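Local coordinates for toxin secretion ATP-binding protein (Vibrio parahaemolyticus RIMD 2210633, PDB 3B79) that forms the N-terminal peptidase C39-like domain of a membrane transporter that probably uses ATP hydrolysis to drive export, as in related toxin and bacteriocin exporters, at residues V75-D80 against L113-T118. Residues are numbered along the deposited sequence; the frame is centred on the assembly and turned at random.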
loop_
_atom_site.group_PDB
_atom_site.type_symbol
_atom_site.label_atom_id
_atom_site.label_comp_id
_atom_site.label_asym_id
_atom_site.label_seq_id
_atom_site.Cartn_x
_atom_site.Cartn_y
_atom_site.Cartn_z
ATOM N N VAL A 75 -2.744 -5.620 -1.919
ATOM C CA VAL A 75 -4.148 -5.590 -2.318
ATOM C C VAL A 75 -4.898 -6.607 -1.486
ATOM O O VAL A 75 -4.541 -7.793 -1.410
ATOM C CB VAL A 75 -4.264 -5.947 -3.813
ATOM C CG1 VAL A 75 -5.733 -5.987 -4.219
ATOM C CG2 VAL A 75 -3.478 -4.946 -4.680
ATOM N N LEU A 76 -5.949 -6.131 -0.815
ATOM C CA LEU A 76 -6.724 -6.955 0.137
ATOM C C LEU A 76 -8.124 -7.198 -0.472
ATOM O O LEU A 76 -8.553 -6.503 -1.385
ATOM C CB LEU A 76 -6.867 -6.228 1.481
ATOM C CG LEU A 76 -5.525 -5.869 2.147
ATOM C CD1 LEU A 76 -5.825 -5.099 3.431
ATOM C CD2 LEU A 76 -4.662 -7.083 2.445
ATOM N N LYS A 77 -8.803 -8.201 0.053
ATOM C CA LYS A 77 -10.144 -8.562 -0.436
ATOM C C LYS A 77 -11.098 -7.381 -0.301
ATOM O O LYS A 77 -10.971 -6.555 0.595
ATOM C CB LYS A 77 -10.686 -9.746 0.373
ATOM C CG LYS A 77 -9.959 -11.054 0.115
ATOM C CD LYS A 77 -10.504 -12.133 1.054
ATOM C CE LYS A 77 -9.775 -13.454 0.774
ATOM N NZ LYS A 77 -10.154 -14.490 1.814
ATOM N N GLY A 78 -12.056 -7.323 -1.223
ATOM C CA GLY A 78 -13.124 -6.334 -1.123
ATOM C C GLY A 78 -12.732 -4.914 -1.517
ATOM O O GLY A 78 -13.343 -3.957 -1.001
ATOM N N GLY A 79 -11.680 -4.763 -2.333
ATOM C CA GLY A 79 -11.242 -3.435 -2.782
ATOM C C GLY A 79 -10.447 -2.681 -1.729
ATOM O O GLY A 79 -10.306 -1.475 -1.829
ATOM N N ASP A 80 -9.940 -3.376 -0.716
ATOM C CA ASP A 80 -9.177 -2.728 0.339
ATOM C C ASP A 80 -7.680 -2.888 0.059
ATOM O O ASP A 80 -7.268 -3.658 -0.833
ATOM C CB ASP A 80 -9.562 -3.318 1.699
ATOM C CG ASP A 80 -9.049 -2.510 2.873
ATOM O OD1 ASP A 80 -8.778 -1.266 2.795
ATOM O OD2 ASP A 80 -8.959 -3.155 3.959
ATOM N N LEU A 113 -3.869 -11.045 8.490
ATOM C CA LEU A 113 -3.444 -10.504 7.216
ATOM C C LEU A 113 -3.508 -11.581 6.132
ATOM O O LEU A 113 -3.979 -11.326 4.993
ATOM C CB LEU A 113 -2.023 -9.927 7.339
ATOM C CG LEU A 113 -1.528 -9.198 6.101
ATOM C CD1 LEU A 113 -2.468 -8.086 5.646
ATOM C CD2 LEU A 113 -0.131 -8.654 6.372
ATOM N N LEU A 114 -3.114 -12.806 6.466
ATOM C CA LEU A 114 -3.182 -13.921 5.483
ATOM C C LEU A 114 -4.604 -14.091 4.981
ATOM O O LEU A 114 -4.820 -14.330 3.797
ATOM C CB LEU A 114 -2.706 -15.217 6.131
ATOM C CG LEU A 114 -1.179 -15.378 6.264
ATOM C CD1 LEU A 114 -0.817 -16.543 7.228
ATOM C CD2 LEU A 114 -0.514 -15.614 4.910
ATOM N N GLU A 115 -5.596 -13.988 5.865
ATOM C CA GLU A 115 -6.996 -14.188 5.441
ATOM C C GLU A 115 -7.537 -13.106 4.533
ATOM O O GLU A 115 -8.505 -13.343 3.804
ATOM C CB GLU A 115 -7.946 -14.372 6.652
ATOM C CG GLU A 115 -9.479 -14.407 6.338
ATOM C CD GLU A 115 -9.983 -15.630 5.547
ATOM O OE1 GLU A 115 -9.339 -16.701 5.562
ATOM O OE2 GLU A 115 -11.059 -15.492 4.925
ATOM N N GLN A 116 -6.999 -11.890 4.622
ATOM C CA GLN A 116 -7.492 -10.818 3.752
ATOM C C GLN A 116 -6.647 -10.578 2.502
ATOM O O GLN A 116 -7.067 -9.823 1.610
ATOM C CB GLN A 116 -7.679 -9.483 4.494
ATOM C CG GLN A 116 -8.621 -9.601 5.681
ATOM C CD GLN A 116 -9.990 -10.121 5.298
ATOM O OE1 GLN A 116 -10.529 -9.781 4.236
ATOM N NE2 GLN A 116 -10.541 -11.006 6.147
ATOM N N TYR A 117 -5.429 -11.104 2.463
ATOM C CA TYR A 117 -4.518 -10.787 1.371
ATOM C C TYR A 117 -4.910 -11.545 0.101
ATOM O O TYR A 117 -5.206 -12.741 0.168
ATOM C CB TYR A 117 -3.098 -11.169 1.822
ATOM C CG TYR A 117 -2.053 -11.012 0.733
ATOM C CD1 TYR A 117 -1.871 -9.785 0.103
ATOM C CD2 TYR A 117 -1.263 -12.088 0.346
ATOM C CE1 TYR A 117 -0.915 -9.653 -0.897
ATOM C CE2 TYR A 117 -0.298 -11.932 -0.627
ATOM C CZ TYR A 117 -0.126 -10.722 -1.216
ATOM O OH TYR A 117 0.825 -10.575 -2.223
ATOM N N THR A 118 -4.918 -10.849 -1.041
ATOM C CA THR A 118 -5.372 -11.452 -2.298
ATOM C C THR A 118 -4.301 -12.228 -3.034
ATOM O O THR A 118 -4.626 -12.944 -3.991
ATOM C CB THR A 118 -5.822 -10.358 -3.283
ATOM O OG1 THR A 118 -4.699 -9.510 -3.601
ATOM C CG2 THR A 118 -7.001 -9.563 -2.738
HETATM O O HOH W 1 -9.900 -7.144 3.213
#
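Two donors of Thr118 converge on the carbonyl oxygen of Val75. The amide N of Thr118 lies in the carbonyl plane, 3.1 Å from Val75 O, whereas OG1 of Thr118 donates from above that plane, 2.8 Å from the same oxygen. With chi1 at 62°, OG1 sits between the backbone N and the carbonyl carbon of Thr118, which brings it over Val75 O; it also accepts from the amide of Arg120. Two residues further along the chain, the amide of Lys77 donates to Gln116 O at 2.8 Å, and CA of Leu76 adds a C-H...O contact to this oxygen. These backbone bonds flank Leu76 and Tyr117, a non-hydrogen-bonded antiparallel pair whose side chains diverge. The Lys77 side chain, extended beyond CG, runs over the carbonyl of Gln116 to the last turn of the helix. There NZ donates to Glu115 O at 2.8 Å, nearly in line with its C=O bond, and makes a longer salt bridge of 3.4 Å to Glu115 OE2. A water donates to both Lys77 O and Gln116 OE1, tying the bent glutamine side chain to the turn. Away from these polar groups, CD2 of Leu76 meets CD1 of Leu113 at 4.0 Å, and Cys82 of strand 80-88 touches both leucines. Tyr117 turns away to pack on Leu74 and bonds through OH to Ala60 O. The contact thus fastens the end of helix 110-116 and the short strand 117-118 to the end of strand 72-76, where the hairpin turns into strand 80-88, just before strand 120-126 enters the antiparallel sheet beside 72-76.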